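Local coordinates for protein pullulanase (PDB 2YOC) that hydrolyses the alpha-1,6-glucosidic linkages of pullulan and probably of related branched glucans, and is exported through a type 2 secretion system, at residues Ala481-Gln485 with Gly883-Asn887; Leu490-Ala496 with Leu536-Thr540; Asp541-Trp545 with Asp878-Asp884; Leu869-Phe875 with Asn896-Gly901. Residue numbers count along the deposited sequence, not the author numbering.

Contact 1. Residues Ala481-Gln485 with Gly883-Asn887; sequences ADIQQ and GDWFN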
# COMPACT_ATOMS: atom_id res chain seq x y z
N ALA B 481 -51.32 -24.86 -16.38
CA ALA B 481 -51.39 -24.58 -17.81
C ALA B 481 -50.07 -23.98 -18.32
O ALA B 481 -49.55 -23.04 -17.72
CB ALA B 481 -52.53 -23.62 -18.10
N ASP B 482 -49.53 -24.54 -19.41
CA ASP B 482 -48.29 -24.03 -20.00
C ASP B 482 -48.55 -23.40 -21.37
O ASP B 482 -49.60 -23.62 -21.97
CB ASP B 482 -47.20 -25.11 -20.05
CG ASP B 482 -46.84 -25.65 -18.68
OD1 ASP B 482 -46.25 -24.90 -17.88
OD2 ASP B 482 -47.17 -26.83 -18.41
N ILE B 483 -47.60 -22.58 -21.83
CA ILE B 483 -47.66 -21.82 -23.08
C ILE B 483 -47.93 -22.66 -24.33
O ILE B 483 -48.52 -22.15 -25.29
CB ILE B 483 -46.47 -20.83 -23.24
CG1 ILE B 483 -45.13 -21.57 -23.39
CG2 ILE B 483 -46.45 -19.80 -22.12
CD1 ILE B 483 -44.11 -20.78 -24.02
N GLN B 484 -47.54 -23.94 -24.30
CA GLN B 484 -47.71 -24.92 -25.38
C GLN B 484 -49.19 -25.18 -25.68
O GLN B 484 -49.54 -25.50 -26.81
CB GLN B 484 -47.03 -26.25 -24.99
CG GLN B 484 -45.49 -26.20 -24.99
CD GLN B 484 -44.84 -25.53 -23.78
OE1 GLN B 484 -45.20 -25.79 -22.62
NE2 GLN B 484 -43.83 -24.71 -24.02
N GLN B 485 -50.04 -25.02 -24.65
CA GLN B 485 -51.47 -25.30 -24.63
C GLN B 485 -52.37 -24.10 -25.00
O GLN B 485 -51.93 -22.95 -24.89
CB GLN B 485 -51.85 -25.85 -23.25
CG GLN B 485 -51.11 -27.15 -22.91
CD GLN B 485 -51.27 -27.54 -21.47
OE1 GLN B 485 -50.85 -26.84 -20.54
NE2 GLN B 485 -51.84 -28.70 -21.26
N GLY B 883 -40.79 -18.25 -16.68
CA GLY B 883 -41.28 -19.37 -17.48
C GLY B 883 -40.48 -19.82 -18.67
O GLY B 883 -39.31 -19.46 -18.83
N ASP B 884 -41.13 -20.65 -19.50
CA ASP B 884 -40.56 -21.22 -20.71
C ASP B 884 -40.13 -20.11 -21.68
O ASP B 884 -39.09 -20.25 -22.34
CB ASP B 884 -41.57 -22.16 -21.40
CG ASP B 884 -41.94 -23.42 -20.64
OD1 ASP B 884 -41.03 -24.03 -20.03
OD2 ASP B 884 -43.12 -23.85 -20.73
N TRP B 885 -40.91 -19.00 -21.74
CA TRP B 885 -40.64 -17.87 -22.62
C TRP B 885 -39.23 -17.28 -22.50
O TRP B 885 -38.47 -17.36 -23.47
CB TRP B 885 -41.69 -16.78 -22.49
CG TRP B 885 -41.72 -15.85 -23.68
CD1 TRP B 885 -41.29 -14.55 -23.72
CD2 TRP B 885 -42.17 -16.16 -25.00
NE1 TRP B 885 -41.46 -14.04 -24.98
CE2 TRP B 885 -42.02 -14.99 -25.78
CE3 TRP B 885 -42.71 -17.32 -25.60
CZ2 TRP B 885 -42.37 -14.95 -27.13
CZ3 TRP B 885 -43.07 -17.27 -26.94
CH2 TRP B 885 -42.89 -16.10 -27.69
N PHE B 886 -38.89 -16.71 -21.35
CA PHE B 886 -37.59 -16.07 -21.16
C PHE B 886 -36.39 -17.01 -21.01
O PHE B 886 -35.31 -16.69 -21.50
CB PHE B 886 -37.64 -15.00 -20.06
CG PHE B 886 -38.48 -13.82 -20.47
CD1 PHE B 886 -37.93 -12.79 -21.22
CD2 PHE B 886 -39.83 -13.76 -20.14
CE1 PHE B 886 -38.72 -11.70 -21.62
CE2 PHE B 886 -40.62 -12.68 -20.55
CZ PHE B 886 -40.06 -11.65 -21.28
N ASN B 887 -36.60 -18.16 -20.37
CA ASN B 887 -35.57 -19.16 -20.10
C ASN B 887 -35.41 -20.18 -21.23
O ASN B 887 -34.89 -21.28 -21.03
CB ASN B 887 -35.90 -19.85 -18.79
CG ASN B 887 -35.61 -19.01 -17.60
OD1 ASN B 887 -34.50 -19.01 -17.06
ND2 ASN B 887 -36.64 -18.36 -17.11
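Polar contact between the two segments is thin. Gln-484 NE2 donates a weak hydrogen bond to Asp-884 OD2 at 3.5 Å, while the stronger partner of this carboxylate is Arg-420, which forms a salt bridge with OD1. A second acid lies close by: Asp-482 OD1 is 4.4 Å from Asp-884 OD2. Each carboxylate has its own donor, Arg-420 for Asp-884 and Ser-542 N for Asp-482 OD1. Residues 482-485 form a type I beta turn, closed by Gln-485 N to Asp-482 O at 3.1 Å and reinforced by the side chain through Asp-482 N to Gln-485 OE1 at 2.9 Å. This turn belongs to the pullulanase Ins region, inserted between the second and third strands of the (beta/alpha)8 barrel, and here it meets the short helix 883-886 that follows the eighth strand. The apolar part of the contact is made by Ile-483, whose CA-to-CB bond points toward the helix. Its CD1 lies 3.9 Å from Asp-884 CB and 4.1 Å from Trp-885 CE3, at the edge of the indole. Leu-516 of helix 512-520 touches both Ile-483 and Trp-885, and the indole NE1 is hydrogen-bonded to Val-900 O.

Contact 2. Residues Leu490-Ala496 with Leu536-Thr540; sequences LCEVNSA and LVAQT. With CA (calcium ion), chain L.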
# COMPACT_ATOMS: atom_id res chain seq x y z
N LEU B 490 -55.40 -21.53 -19.98
CA LEU B 490 -54.86 -20.52 -19.08
C LEU B 490 -55.93 -19.86 -18.27
O LEU B 490 -55.76 -19.72 -17.06
CB LEU B 490 -53.99 -19.49 -19.84
CG LEU B 490 -53.45 -18.28 -19.03
CD1 LEU B 490 -52.53 -18.69 -17.88
CD2 LEU B 490 -52.72 -17.32 -19.93
N CYS B 491 -57.06 -19.49 -18.90
CA CYS B 491 -58.18 -18.83 -18.22
C CYS B 491 -58.91 -19.76 -17.25
O CYS B 491 -59.31 -19.30 -16.17
CB CYS B 491 -59.13 -18.19 -19.24
SG CYS B 491 -58.30 -17.17 -20.49
N GLU B 492 -59.04 -21.07 -17.61
CA GLU B 492 -59.69 -22.09 -16.78
C GLU B 492 -58.96 -22.24 -15.45
O GLU B 492 -59.59 -22.18 -14.39
CB GLU B 492 -59.79 -23.44 -17.50
CG GLU B 492 -61.09 -23.63 -18.25
CD GLU B 492 -61.04 -23.36 -19.74
OE1 GLU B 492 -60.33 -24.10 -20.46
OE2 GLU B 492 -61.75 -22.43 -20.20
N VAL B 493 -57.62 -22.40 -15.50
CA VAL B 493 -56.78 -22.53 -14.31
C VAL B 493 -56.56 -21.18 -13.59
O VAL B 493 -56.68 -21.10 -12.36
CB VAL B 493 -55.47 -23.34 -14.53
CG1 VAL B 493 -55.76 -24.67 -15.23
CG2 VAL B 493 -54.44 -22.55 -15.32
N ASN B 494 -56.26 -20.11 -14.35
CA ASN B 494 -55.98 -18.80 -13.80
C ASN B 494 -57.19 -17.88 -13.82
O ASN B 494 -57.61 -17.39 -14.88
CB ASN B 494 -54.80 -18.17 -14.52
CG ASN B 494 -54.00 -17.21 -13.69
OD1 ASN B 494 -54.51 -16.48 -12.82
ND2 ASN B 494 -52.71 -17.17 -13.98
N SER B 495 -57.74 -17.63 -12.63
CA SER B 495 -58.89 -16.74 -12.45
C SER B 495 -58.53 -15.32 -12.91
O SER B 495 -59.29 -14.74 -13.68
CB SER B 495 -59.32 -16.74 -10.99
OG SER B 495 -58.21 -16.61 -10.11
N ALA B 496 -57.32 -14.83 -12.51
CA ALA B 496 -56.76 -13.50 -12.82
C ALA B 496 -56.74 -13.12 -14.31
O ALA B 496 -56.98 -11.95 -14.63
CB ALA B 496 -55.37 -13.38 -12.24
N LEU B 536 -48.73 -13.41 -15.34
CA LEU B 536 -49.95 -14.18 -15.06
C LEU B 536 -49.73 -15.65 -15.37
O LEU B 536 -50.15 -16.49 -14.57
CB LEU B 536 -51.13 -13.65 -15.87
CG LEU B 536 -51.56 -12.20 -15.64
CD1 LEU B 536 -52.24 -11.67 -16.86
CD2 LEU B 536 -52.48 -12.06 -14.43
N VAL B 537 -49.09 -15.97 -16.53
CA VAL B 537 -48.82 -17.35 -16.95
C VAL B 537 -48.02 -18.07 -15.88
O VAL B 537 -48.36 -19.19 -15.50
CB VAL B 537 -48.10 -17.43 -18.31
CG1 VAL B 537 -47.80 -18.88 -18.69
CG2 VAL B 537 -48.93 -16.75 -19.39
N ALA B 538 -46.98 -17.38 -15.38
CA ALA B 538 -46.01 -17.81 -14.40
C ALA B 538 -46.57 -18.32 -13.08
O ALA B 538 -45.88 -19.06 -12.38
CB ALA B 538 -45.01 -16.69 -14.15
N GLN B 539 -47.81 -17.91 -12.72
CA GLN B 539 -48.49 -18.32 -11.49
C GLN B 539 -49.08 -19.73 -11.62
O GLN B 539 -49.25 -20.41 -10.62
CB GLN B 539 -49.64 -17.37 -11.19
CG GLN B 539 -49.28 -15.90 -11.12
CD GLN B 539 -50.52 -15.03 -11.13
OE1 GLN B 539 -51.68 -15.49 -11.17
NE2 GLN B 539 -50.29 -13.74 -11.10
N THR B 540 -49.43 -20.14 -12.84
CA THR B 540 -50.04 -21.43 -13.13
C THR B 540 -49.19 -22.31 -14.06
O THR B 540 -49.70 -23.29 -14.62
CB THR B 540 -51.42 -21.19 -13.74
OG1 THR B 540 -51.28 -20.56 -15.03
CG2 THR B 540 -52.33 -20.39 -12.81
CA CA L . -44.53 -21.20 -11.27
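This is a packing contact within the Ins region: helix 487-493, with the break that leads into helix 495-498, lies against the C-terminal part of helix 529-537 and the type I turn 537-540 that continues from it. Asn-494 occupies the break. It leaves helical geometry after 493 and serves as N-cap of the next helix, its OD1 accepting a weak, 3.3 Å capping bond from Ala-496 N. The same side chain reaches across the interface, where ND2 gives a weak hydrogen bond to Gln-539 OE1 at 3.4 Å and comes within 3.4 Å of Thr-540 CG2. Around this polar centre the contacts are apolar. Leu-490 CD2 meets Val-537 CG2 at 3.9 Å, Val-493 CG2 lies 3.7 Å from Thr-540 CB, and Ala-496 CB rests 3.9 Å from Leu-536 CD2. The turn is closed by the backbone bond from Thr-540 N to Val-537 O, 3.0 Å long. Thr-540 OG1 adds a 3.3 Å bond to Val-537 O. Within the turn, Ala-538 points its side chain away from helix 487-493 and its carbonyl O binds the calcium ion at 2.8 Å; Asp-541 binds the same ion. The Cys-491 to Cys-506 disulfide links helix 487-493 to the chain beyond helix 495-498, Val-512 of helix 512-520 packs on both Leu-490 and Val-537, and Val-497 of helix 495-498 covers Leu-490 and Leu-536.

Contact 3. Residues Asp541-Trp545 with Asp878-Asp884; sequences DSYNW and DSYDSGD. With CA (calcium ion), chain L.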
# COMPACT_ATOMS: atom_id res chain seq x y z
N ASP B 541 -47.90 -21.94 -14.25
CA ASP B 541 -47.01 -22.72 -15.11
C ASP B 541 -46.35 -23.89 -14.34
O ASP B 541 -46.63 -24.12 -13.14
CB ASP B 541 -46.01 -21.81 -15.90
CG ASP B 541 -44.85 -21.13 -15.15
OD1 ASP B 541 -44.74 -21.31 -13.91
OD2 ASP B 541 -44.08 -20.39 -15.81
N SER B 542 -45.51 -24.66 -15.05
CA SER B 542 -44.75 -25.79 -14.54
C SER B 542 -43.28 -25.35 -14.31
O SER B 542 -42.41 -26.15 -13.90
CB SER B 542 -44.82 -26.93 -15.55
OG SER B 542 -46.14 -27.43 -15.69
N TYR B 543 -43.03 -24.04 -14.56
CA TYR B 543 -41.71 -23.43 -14.48
C TYR B 543 -41.35 -22.70 -13.18
O TYR B 543 -41.90 -21.65 -12.87
CB TYR B 543 -41.43 -22.54 -15.70
CG TYR B 543 -39.95 -22.29 -15.87
CD1 TYR B 543 -39.28 -21.37 -15.06
CD2 TYR B 543 -39.21 -23.01 -16.79
CE1 TYR B 543 -37.90 -21.20 -15.15
CE2 TYR B 543 -37.82 -22.85 -16.89
CZ TYR B 543 -37.17 -21.93 -16.07
OH TYR B 543 -35.81 -21.77 -16.16
N ASN B 544 -40.36 -23.24 -12.51
CA ASN B 544 -39.71 -22.64 -11.35
C ASN B 544 -38.35 -23.30 -11.27
O ASN B 544 -38.21 -24.46 -11.67
CB ASN B 544 -40.47 -22.81 -10.05
CG ASN B 544 -39.92 -21.88 -8.99
OD1 ASN B 544 -38.79 -22.02 -8.51
ND2 ASN B 544 -40.66 -20.85 -8.65
N TRP B 545 -37.32 -22.55 -10.81
CA TRP B 545 -35.98 -23.09 -10.61
C TRP B 545 -36.08 -24.20 -9.55
O TRP B 545 -35.59 -25.31 -9.76
CB TRP B 545 -35.04 -22.00 -10.15
CG TRP B 545 -34.62 -21.03 -11.21
CD1 TRP B 545 -34.77 -21.16 -12.57
CD2 TRP B 545 -33.89 -19.81 -11.00
NE1 TRP B 545 -34.22 -20.07 -13.21
CE2 TRP B 545 -33.66 -19.23 -12.27
CE3 TRP B 545 -33.44 -19.14 -9.85
CZ2 TRP B 545 -33.00 -18.01 -12.42
CZ3 TRP B 545 -32.81 -17.91 -10.00
CH2 TRP B 545 -32.57 -17.36 -11.27
N ASP B 878 -33.55 -11.97 -12.87
CA ASP B 878 -33.93 -13.10 -12.00
C ASP B 878 -34.99 -14.01 -12.60
O ASP B 878 -36.12 -14.06 -12.10
CB ASP B 878 -34.33 -12.59 -10.60
CG ASP B 878 -34.02 -13.58 -9.50
OD1 ASP B 878 -32.99 -14.32 -9.62
OD2 ASP B 878 -34.75 -13.57 -8.49
N SER B 879 -34.62 -14.75 -13.65
CA SER B 879 -35.52 -15.62 -14.42
C SER B 879 -36.20 -16.80 -13.72
O SER B 879 -36.79 -17.62 -14.42
CB SER B 879 -34.84 -16.05 -15.71
OG SER B 879 -33.76 -16.94 -15.47
N TYR B 880 -36.17 -16.87 -12.37
CA TYR B 880 -36.79 -17.97 -11.60
C TYR B 880 -38.25 -18.27 -11.93
O TYR B 880 -38.63 -19.44 -11.99
CB TYR B 880 -36.54 -17.87 -10.09
CG TYR B 880 -37.40 -16.88 -9.34
CD1 TYR B 880 -37.06 -15.54 -9.28
CD2 TYR B 880 -38.55 -17.30 -8.66
CE1 TYR B 880 -37.85 -14.62 -8.59
CE2 TYR B 880 -39.34 -16.39 -7.97
CZ TYR B 880 -39.00 -15.05 -7.94
OH TYR B 880 -39.78 -14.15 -7.25
N ASP B 881 -39.07 -17.23 -12.15
CA ASP B 881 -40.44 -17.44 -12.55
C ASP B 881 -40.74 -16.55 -13.72
O ASP B 881 -41.59 -15.67 -13.64
CB ASP B 881 -41.45 -17.31 -11.38
CG ASP B 881 -42.56 -18.37 -11.41
OD1 ASP B 881 -42.89 -18.88 -12.54
OD2 ASP B 881 -43.12 -18.69 -10.33
N SER B 882 -39.96 -16.75 -14.80
CA SER B 882 -40.10 -16.03 -16.06
C SER B 882 -40.44 -17.05 -17.15
O SER B 882 -40.42 -16.73 -18.34
CB SER B 882 -38.87 -15.19 -16.37
OG SER B 882 -38.91 -13.99 -15.62
N GLY B 883 -40.79 -18.25 -16.68
CA GLY B 883 -41.28 -19.37 -17.48
C GLY B 883 -40.48 -19.82 -18.67
O GLY B 883 -39.31 -19.46 -18.83
N ASP B 884 -41.13 -20.65 -19.50
CA ASP B 884 -40.56 -21.22 -20.71
C ASP B 884 -40.13 -20.11 -21.68
O ASP B 884 -39.09 -20.25 -22.34
CB ASP B 884 -41.57 -22.16 -21.40
CG ASP B 884 -41.94 -23.42 -20.64
OD1 ASP B 884 -41.03 -24.03 -20.03
OD2 ASP B 884 -43.12 -23.85 -20.73
CA CA L . -44.53 -21.20 -11.27
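At this calcium site the loop that follows helix 529-537 meets the loop after the eighth strand of the (beta/alpha)8 barrel. Asp-541 OD1 binds the ion at 2.6 Å. Asp-881 OD1 approaches Asp-541 OD1 to 3.3 Å and Tyr-543 O to 3.0 Å; this crowding of acceptors is eased by the nearby cation, which lies 3.1 Å from both Asp-881 OD1 and Tyr-543 O. The Tyr-543 ring lays one face over the backbone of Gly-883, with Tyr-543 CG 3.6 Å from Gly-883 CA, while its hydroxyl bonds to Asp-421. The positive phi of Gly-883 suits glycine, and a CB there would clash with Asp-541 OD2. Asn-544 CA makes a CA-H...O contact of 3.4 Å with Tyr-880 O. Trp-545 covers the stretch 878-880: its CZ2 is 3.3 Å from the OG of Ser-879, a hydroxyl hydrogen-bonded to Asn-887, and in a CH-pi contact Tyr-880 CA sits 3.5 Å from the centroid of the five-membered ring of Trp-545.

Contact 4. Residues Leu869-Phe875 with Asn896-Gly901; sequences LLRSKSF and NNYNVG
Three hydrogen bonds join two irregular loops that run the same way, 22° apart end to end: Ser-874 OG to Gly-901 O at 2.8 Å, Ser-872 N to Asn-896 O at 2.9 Å, and Asn-896 ND2 to Leu-870 O at 3.0 Å. Each loop contains a turn closed by a side chain. Ser-872 (chi1 t) makes an ST turn, its OG accepting from Ser-874 N at 3.1 Å; Asn-896 (chi1 p) makes an Asx turn, its OD1 accepting from Tyr-898 N at 3.2 Å. CA atoms pair Arg-871 with Asn-896 at 4.9 Å and Ser-874 with Tyr-898 at 4.8 Å. Positive phi at Leu-870, Ser-874, Phe-875, Asn-897 and Asn-899 keeps both chains from strand geometry. Asp-828 of helix 826-833 bonds Ser-872 OG and the backbone N of Lys-873 and Phe-875, fixing the loop beyond the eighth barrel strand. Farther out, Phe-875 (m) and Tyr-898 (t) meet obliquely, centroids 5.4 Å apart and planes at 63°. Tyr-898 OH, bonded to Lys-919 O, lies 3.3 Å from Phe-875 CZ at the ring edge.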
# COMPACT_ATOMS: atom_id res chain seq x y z
N LEU B 869 -24.44 -21.49 -26.95
CA LEU B 869 -25.47 -21.09 -27.91
C LEU B 869 -25.87 -19.65 -27.65
O LEU B 869 -27.03 -19.28 -27.80
CB LEU B 869 -26.70 -22.02 -27.83
CG LEU B 869 -26.44 -23.55 -27.95
CD1 LEU B 869 -27.71 -24.34 -27.75
CD2 LEU B 869 -25.77 -23.91 -29.27
N LEU B 870 -24.89 -18.82 -27.23
CA LEU B 870 -25.05 -17.38 -26.98
C LEU B 870 -26.32 -17.03 -26.20
O LEU B 870 -26.89 -15.95 -26.40
CB LEU B 870 -25.00 -16.62 -28.32
CG LEU B 870 -23.81 -16.92 -29.23
CD1 LEU B 870 -24.06 -16.50 -30.63
CD2 LEU B 870 -22.55 -16.26 -28.71
N ARG B 871 -26.76 -17.95 -25.31
CA ARG B 871 -28.00 -17.83 -24.54
C ARG B 871 -28.29 -16.44 -24.06
O ARG B 871 -27.42 -15.76 -23.51
CB ARG B 871 -28.09 -18.83 -23.38
CG ARG B 871 -29.49 -18.95 -22.77
CD ARG B 871 -29.46 -19.80 -21.52
NE ARG B 871 -30.79 -19.97 -20.93
CZ ARG B 871 -31.06 -20.84 -19.96
NH1 ARG B 871 -30.11 -21.62 -19.48
NH2 ARG B 871 -32.30 -20.96 -19.50
N SER B 872 -29.54 -16.04 -24.31
CA SER B 872 -30.15 -14.79 -23.91
C SER B 872 -31.47 -15.06 -23.16
O SER B 872 -32.12 -16.08 -23.35
CB SER B 872 -30.39 -13.91 -25.13
OG SER B 872 -31.06 -12.71 -24.77
N LYS B 873 -31.83 -14.13 -22.27
CA LYS B 873 -33.04 -14.12 -21.46
C LYS B 873 -33.75 -12.77 -21.73
O LYS B 873 -34.63 -12.35 -20.97
CB LYS B 873 -32.68 -14.29 -19.96
CG LYS B 873 -32.28 -15.72 -19.63
CD LYS B 873 -31.92 -15.94 -18.17
CE LYS B 873 -31.45 -17.36 -17.92
NZ LYS B 873 -31.17 -17.61 -16.49
N SER B 874 -33.38 -12.12 -22.85
CA SER B 874 -33.83 -10.80 -23.27
C SER B 874 -33.83 -9.78 -22.12
O SER B 874 -34.81 -9.08 -21.84
CB SER B 874 -35.05 -10.82 -24.21
OG SER B 874 -36.32 -10.76 -23.59
N PHE B 875 -32.67 -9.78 -21.43
CA PHE B 875 -32.26 -8.94 -20.30
C PHE B 875 -32.87 -9.29 -18.94
O PHE B 875 -32.74 -8.50 -17.99
CB PHE B 875 -32.32 -7.44 -20.67
CG PHE B 875 -31.51 -7.07 -21.90
CD1 PHE B 875 -30.13 -6.87 -21.82
CD2 PHE B 875 -32.12 -6.95 -23.14
CE1 PHE B 875 -29.39 -6.54 -22.95
CE2 PHE B 875 -31.37 -6.62 -24.28
CZ PHE B 875 -30.02 -6.41 -24.17
N ASN B 896 -30.83 -17.31 -30.17
CA ASN B 896 -30.39 -17.30 -28.79
C ASN B 896 -31.47 -16.75 -27.84
O ASN B 896 -31.16 -16.50 -26.66
CB ASN B 896 -29.10 -16.48 -28.67
CG ASN B 896 -29.28 -14.98 -28.86
OD1 ASN B 896 -30.22 -14.50 -29.53
ND2 ASN B 896 -28.36 -14.21 -28.30
N ASN B 897 -32.72 -16.55 -28.34
CA ASN B 897 -33.84 -16.04 -27.55
C ASN B 897 -33.65 -14.57 -27.14
O ASN B 897 -34.23 -14.09 -26.14
CB ASN B 897 -34.15 -16.98 -26.36
CG ASN B 897 -35.53 -16.84 -25.78
OD1 ASN B 897 -36.54 -16.95 -26.47
ND2 ASN B 897 -35.59 -16.67 -24.46
N TYR B 898 -32.87 -13.83 -27.93
CA TYR B 898 -32.63 -12.42 -27.66
C TYR B 898 -33.77 -11.59 -28.21
O TYR B 898 -34.37 -12.00 -29.21
CB TYR B 898 -31.28 -11.99 -28.25
CG TYR B 898 -30.88 -10.55 -28.02
CD1 TYR B 898 -30.33 -10.13 -26.81
CD2 TYR B 898 -30.96 -9.62 -29.05
CE1 TYR B 898 -29.91 -8.82 -26.61
CE2 TYR B 898 -30.54 -8.30 -28.87
CZ TYR B 898 -30.02 -7.90 -27.65
OH TYR B 898 -29.61 -6.60 -27.46
N ASN B 899 -34.11 -10.47 -27.55
CA ASN B 899 -35.19 -9.55 -27.95
C ASN B 899 -36.49 -10.32 -28.27
O ASN B 899 -36.88 -10.50 -29.45
CB ASN B 899 -34.73 -8.62 -29.09
CG ASN B 899 -35.74 -7.61 -29.53
OD1 ASN B 899 -36.43 -6.99 -28.72
ND2 ASN B 899 -35.86 -7.45 -30.83
N VAL B 900 -37.09 -10.87 -27.21
CA VAL B 900 -38.32 -11.65 -27.26
C VAL B 900 -39.37 -10.99 -26.39
O VAL B 900 -40.44 -11.55 -26.17
CB VAL B 900 -38.09 -13.14 -26.90
CG1 VAL B 900 -37.21 -13.83 -27.94
CG2 VAL B 900 -37.51 -13.31 -25.49
N GLY B 901 -39.04 -9.79 -25.91
CA GLY B 901 -39.90 -8.98 -25.05
C GLY B 901 -39.16 -8.23 -23.97
O GLY B 901 -37.99 -8.52 -23.70

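How the contacts relate
From the N terminus, residues 481-485 open contact 1, and contact 2 closes a short loop of 39 residues within the Ins region before contact 3 opens at 541-545. Contacts 2 and 3 are thus in series, joined through one calcium ion. The chain then traces most of the barrel and leaves its eighth strand into 869-875, the start of contact 4. Next come 878-884 and 883-887, which share Gly-883 and Asp-884 and close the long loops of contacts 3 and 1; contact 2 lies inside that of contact 1. Contact 4 closes last, at 896-901, crossing both. Bonds from Trp-885 to Val-900 and from Ser-879 to Lys-873 connect it with its neighbours.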